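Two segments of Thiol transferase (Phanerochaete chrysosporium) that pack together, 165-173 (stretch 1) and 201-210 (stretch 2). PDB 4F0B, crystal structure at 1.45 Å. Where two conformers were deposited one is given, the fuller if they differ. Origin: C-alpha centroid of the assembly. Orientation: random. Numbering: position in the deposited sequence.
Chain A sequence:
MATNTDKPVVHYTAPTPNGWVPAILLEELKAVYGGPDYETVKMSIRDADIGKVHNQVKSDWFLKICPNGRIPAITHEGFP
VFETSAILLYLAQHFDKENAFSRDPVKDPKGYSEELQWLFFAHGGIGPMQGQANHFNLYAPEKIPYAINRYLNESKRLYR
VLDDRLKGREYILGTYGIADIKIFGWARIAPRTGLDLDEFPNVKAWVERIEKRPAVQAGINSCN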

# COMPACT_ATOMS: atom_id res chain seq x y z
N ARG A 165 7.32 -10.97 -13.71
CA ARG A 165 7.92 -9.65 -13.89
C ARG A 165 9.44 -9.76 -13.95
O ARG A 165 10.09 -9.06 -14.75
N LEU A 166 10.03 -10.60 -13.12
CA LEU A 166 11.47 -10.70 -13.09
C LEU A 166 12.05 -11.52 -14.26
O LEU A 166 13.27 -11.50 -14.46
N LYS A 167 11.24 -12.26 -15.02
CA LYS A 167 11.75 -12.93 -16.20
C LYS A 167 12.46 -11.91 -17.11
O LYS A 167 11.91 -10.86 -17.44
N GLY A 168 13.70 -12.24 -17.48
CA GLY A 168 14.50 -11.39 -18.37
C GLY A 168 15.15 -10.25 -17.62
O GLY A 168 15.78 -9.42 -18.28
N ARG A 169 15.01 -10.19 -16.30
CA ARG A 169 15.52 -9.05 -15.52
C ARG A 169 16.37 -9.53 -14.35
O ARG A 169 16.30 -10.71 -13.95
N GLU A 170 17.13 -8.61 -13.75
CA GLU A 170 17.72 -8.88 -12.45
C GLU A 170 16.98 -8.15 -11.32
O GLU A 170 17.07 -8.59 -10.16
N TYR A 171 16.29 -7.04 -11.62
CA TYR A 171 15.59 -6.24 -10.60
C TYR A 171 14.27 -5.78 -11.20
O TYR A 171 14.10 -5.73 -12.45
N ILE A 172 13.33 -5.44 -10.31
CA ILE A 172 11.96 -5.21 -10.77
C ILE A 172 11.86 -4.10 -11.82
O ILE A 172 11.17 -4.27 -12.84
N LEU A 173 12.55 -3.00 -11.57
CA LEU A 173 12.54 -1.87 -12.49
C LEU A 173 13.91 -1.68 -13.13
O LEU A 173 14.34 -0.55 -13.34
N PRO A 201 11.76 -19.41 -9.65
CA PRO A 201 13.23 -19.34 -9.76
C PRO A 201 13.76 -17.94 -10.06
O PRO A 201 14.90 -17.63 -9.71
N ASN A 202 12.93 -17.07 -10.64
CA ASN A 202 13.36 -15.68 -10.80
C ASN A 202 13.36 -14.93 -9.48
O ASN A 202 14.32 -14.22 -9.16
N VAL A 203 12.32 -15.15 -8.69
CA VAL A 203 12.31 -14.56 -7.35
C VAL A 203 13.48 -15.12 -6.54
O VAL A 203 14.15 -14.37 -5.84
N LYS A 204 13.75 -16.41 -6.66
CA LYS A 204 14.81 -17.01 -5.86
C LYS A 204 16.17 -16.37 -6.16
O LYS A 204 16.91 -15.99 -5.23
N ALA A 205 16.49 -16.23 -7.45
CA ALA A 205 17.80 -15.66 -7.83
C ALA A 205 17.90 -14.18 -7.44
O ALA A 205 18.98 -13.67 -7.14
N TRP A 206 16.76 -13.51 -7.46
CA TRP A 206 16.69 -12.09 -7.06
C TRP A 206 16.90 -11.93 -5.55
O TRP A 206 17.69 -11.07 -5.12
N VAL A 207 16.28 -12.79 -4.74
CA VAL A 207 16.53 -12.79 -3.30
C VAL A 207 18.02 -13.03 -3.04
O VAL A 207 18.62 -12.33 -2.23
N GLU A 208 18.61 -14.00 -3.73
CA GLU A 208 20.01 -14.33 -3.49
C GLU A 208 20.94 -13.16 -3.84
O GLU A 208 21.89 -12.86 -3.06
N ARG A 209 20.69 -12.48 -4.96
CA ARG A 209 21.61 -11.40 -5.33
C ARG A 209 21.49 -10.19 -4.41
O ARG A 209 22.46 -9.43 -4.24
N ILE A 210 20.32 -9.99 -3.81
CA ILE A 210 20.12 -8.89 -2.88
C ILE A 210 20.69 -9.26 -1.51
O ILE A 210 21.36 -8.44 -0.85

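The contact is built around two buried side chains, Leu-166, leading into the turn of stretch 1, and Trp-206 in the helix of stretch 2, both with CA-to-CB bonds pointing toward the other stretch. Leu-166 adopts chi1 m and chi2 t, which lays CD1 over one face of the indole. CD1 of Leu-166 sits 4.0 Å from the centroid of the five-membered ring of Trp-206, a CH-pi contact, and comes within 3.8 Å of CG of Trp-206. A branched aliphatic chain suits this place because a compact methyl can settle on a flat aromatic surface without demanding a polar partner. CD1 of Leu-166 also lies 4.0 Å from CA of Val-203 and 4.3 Å from CG2 of Val-203, although the CA-to-CB bond of Val-203 points away.

Trp-206, with chi1 t and chi2 near 91°, meets several residues of stretch 1 at once. CZ2 of Trp-206 is 4.2 Å from CD1 of Ile-172, an isoleucine (m, t) whose CA-to-CB bond runs sideways but whose end comes nearer the helix. CD1 of Trp-206 lies 4.0 Å from CD1 of Tyr-171 and, at the ring edge, 3.3 Å from the backbone O of Glu-170. The indole NE1 is hydrogen-bonded elsewhere in the structure, so its burial leaves no donor unsatisfied.

Tyr-171 carries the packing toward the surface. Its chi1 is m, and the edge of its ring meets Ile-210 (m, t), with CE1 of Tyr-171 4.0 Å from CG1 of Ile-210. Tyrosine fits this intermediate position well: its ring joins the apolar cluster while OH of Tyr-171 reaches water 4, at 2.7 Å. Water 4 also donates to O of Arg-209 at 3.0 Å, linking the two stretches.

Arg-209 closes this end. Its CA-to-CB bond points toward stretch 1, and with chi1 p and chi3 p CD of Arg-209 lies 3.2 Å from OH of Tyr-171, while NH2 of Arg-209 donates to the backbone O of Glu-170 at 2.9 Å, the one direct hydrogen bond across the contact. The guanidinium lays one face against CA of Glu-170. The Glu-170 carboxylate adds favourable charge but no salt bridge: OE2 of Glu-170 is 4.0 Å from NE of Arg-209, well out of the guanidinium plane. Long and flexible, arginine can combine aliphatic contact with a charged tip at a partly exposed place. Water 3 weakly bridges NH1 of Arg-209 and O of Arg-169.

At the other end, Asn-202 (chi1 m) points toward stretch 1, where a type II turn runs from Leu-166 to Arg-169. CB of Asn-202 packs 3.8 Å from CB of Leu-166, and ND2 of Asn-202 lies 3.5 Å from CG of Lys-167, whose chain offers methylenes to the contact. OD1 of Asn-202 accepts from water 1 at 3.0 Å, which in turn accepts from N of Gly-168 at 3.0 Å. A short polar side chain thus reads the turn's backbone through solvent, and the positive phi of Gly-168 favours glycine there.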

# COMPACT_ATOMS: atom_id res chain seq x y z
CB ARG A 165 7.52 -8.70 -12.75
CG ARG A 165 8.21 -7.33 -12.78
CD ARG A 165 7.91 -6.52 -14.01
NE ARG A 165 8.76 -5.33 -14.07
CZ ARG A 165 8.63 -4.38 -14.98
NH1 ARG A 165 7.65 -4.42 -15.85
NH2 ARG A 165 9.49 -3.35 -14.98
CB LEU A 166 11.93 -11.26 -11.73
CG LEU A 166 11.81 -10.25 -10.58
CD1 LEU A 166 11.97 -11.02 -9.27
CD2 LEU A 166 12.89 -9.18 -10.68
CB LYS A 167 10.64 -13.68 -16.94
CG LYS A 167 10.23 -14.94 -16.23
CD LYS A 167 9.22 -15.76 -17.04
CE LYS A 167 8.99 -17.08 -16.28
NZ LYS A 167 8.21 -18.10 -17.07
CB ARG A 169 14.33 -8.22 -14.96
CG ARG A 169 13.37 -7.73 -16.03
CD ARG A 169 12.40 -6.73 -15.42
NE ARG A 169 11.52 -6.16 -16.41
CZ ARG A 169 11.73 -5.04 -17.07
NH1 ARG A 169 12.82 -4.29 -16.85
NH2 ARG A 169 10.80 -4.66 -17.95
CB GLU A 170 19.20 -8.47 -12.38
CG GLU A 170 20.07 -9.37 -13.26
CD GLU A 170 21.55 -9.26 -12.89
OE1 GLU A 170 22.00 -8.19 -12.40
OE2 GLU A 170 22.27 -10.25 -13.09
CB TYR A 171 16.44 -5.04 -10.11
CG TYR A 171 17.75 -5.49 -9.55
CD1 TYR A 171 17.82 -6.03 -8.27
CD2 TYR A 171 18.92 -5.45 -10.33
CE1 TYR A 171 19.02 -6.50 -7.76
CE2 TYR A 171 20.13 -5.91 -9.83
CZ TYR A 171 20.17 -6.45 -8.54
OH TYR A 171 21.38 -6.92 -8.08
CB ILE A 172 11.06 -4.88 -9.56
CG1 ILE A 172 11.03 -6.08 -8.60
CG2 ILE A 172 9.64 -4.49 -10.02
CD1 ILE A 172 10.38 -5.72 -7.26
CB LEU A 173 12.04 -0.58 -11.80
CG LEU A 173 10.61 -0.77 -11.26
CD1 LEU A 173 10.27 0.50 -10.49
CD2 LEU A 173 9.61 -0.99 -12.37
CB PRO A 201 13.54 -20.32 -10.91
CG PRO A 201 12.29 -20.30 -11.75
CD PRO A 201 11.16 -20.21 -10.73
CB ASN A 202 12.53 -15.00 -11.88
CG ASN A 202 12.67 -15.71 -13.24
OD1 ASN A 202 13.65 -15.51 -13.95
ND2 ASN A 202 11.72 -16.58 -13.55
CB VAL A 203 10.99 -14.89 -6.63
CG1 VAL A 203 11.05 -14.37 -5.17
CG2 VAL A 203 9.81 -14.27 -7.36
CB LYS A 204 14.87 -18.52 -6.11
CG LYS A 204 15.80 -19.26 -5.14
CD LYS A 204 15.97 -20.73 -5.56
CE LYS A 204 16.80 -21.50 -4.53
NZ LYS A 204 17.13 -22.91 -4.93
CB ALA A 205 18.05 -15.83 -9.35
CB TRP A 206 15.37 -11.52 -7.59
CG TRP A 206 14.89 -10.22 -7.04
CD1 TRP A 206 15.13 -8.96 -7.52
CD2 TRP A 206 13.94 -10.07 -6.00
NE1 TRP A 206 14.41 -8.03 -6.81
CE2 TRP A 206 13.68 -8.69 -5.85
CE3 TRP A 206 13.29 -10.97 -5.17
CZ2 TRP A 206 12.81 -8.18 -4.86
CZ3 TRP A 206 12.44 -10.49 -4.17
CH2 TRP A 206 12.19 -9.10 -4.03
CB VAL A 207 15.69 -13.88 -2.58
CG1 VAL A 207 16.19 -14.08 -1.13
CG2 VAL A 207 14.18 -13.49 -2.59
CB GLU A 208 20.36 -15.58 -4.28
CG GLU A 208 19.70 -16.81 -3.67
CD GLU A 208 19.85 -18.08 -4.50
OE1 GLU A 208 20.32 -18.00 -5.65
OE2 GLU A 208 19.47 -19.15 -3.97
CB ARG A 209 21.53 -11.01 -6.82
CG ARG A 209 20.28 -10.27 -7.27
CD ARG A 209 20.34 -9.87 -8.78
NE ARG A 209 20.42 -11.07 -9.62
CZ ARG A 209 19.37 -11.72 -10.12
NH1 ARG A 209 19.57 -12.84 -10.81
NH2 ARG A 209 18.13 -11.27 -9.99
CB ILE A 210 18.64 -8.50 -2.79
CG1 ILE A 210 18.18 -7.89 -4.14
CG2 ILE A 210 18.42 -7.45 -1.67
CD1 ILE A 210 16.70 -7.75 -4.31
O HOH W 1 14.91 -14.83 -16.54
O HOH W 2 15.32 -13.35 -13.48
O HOH W 3 18.22 -13.35 -13.47
O HOH W 4 22.73 -6.88 -5.76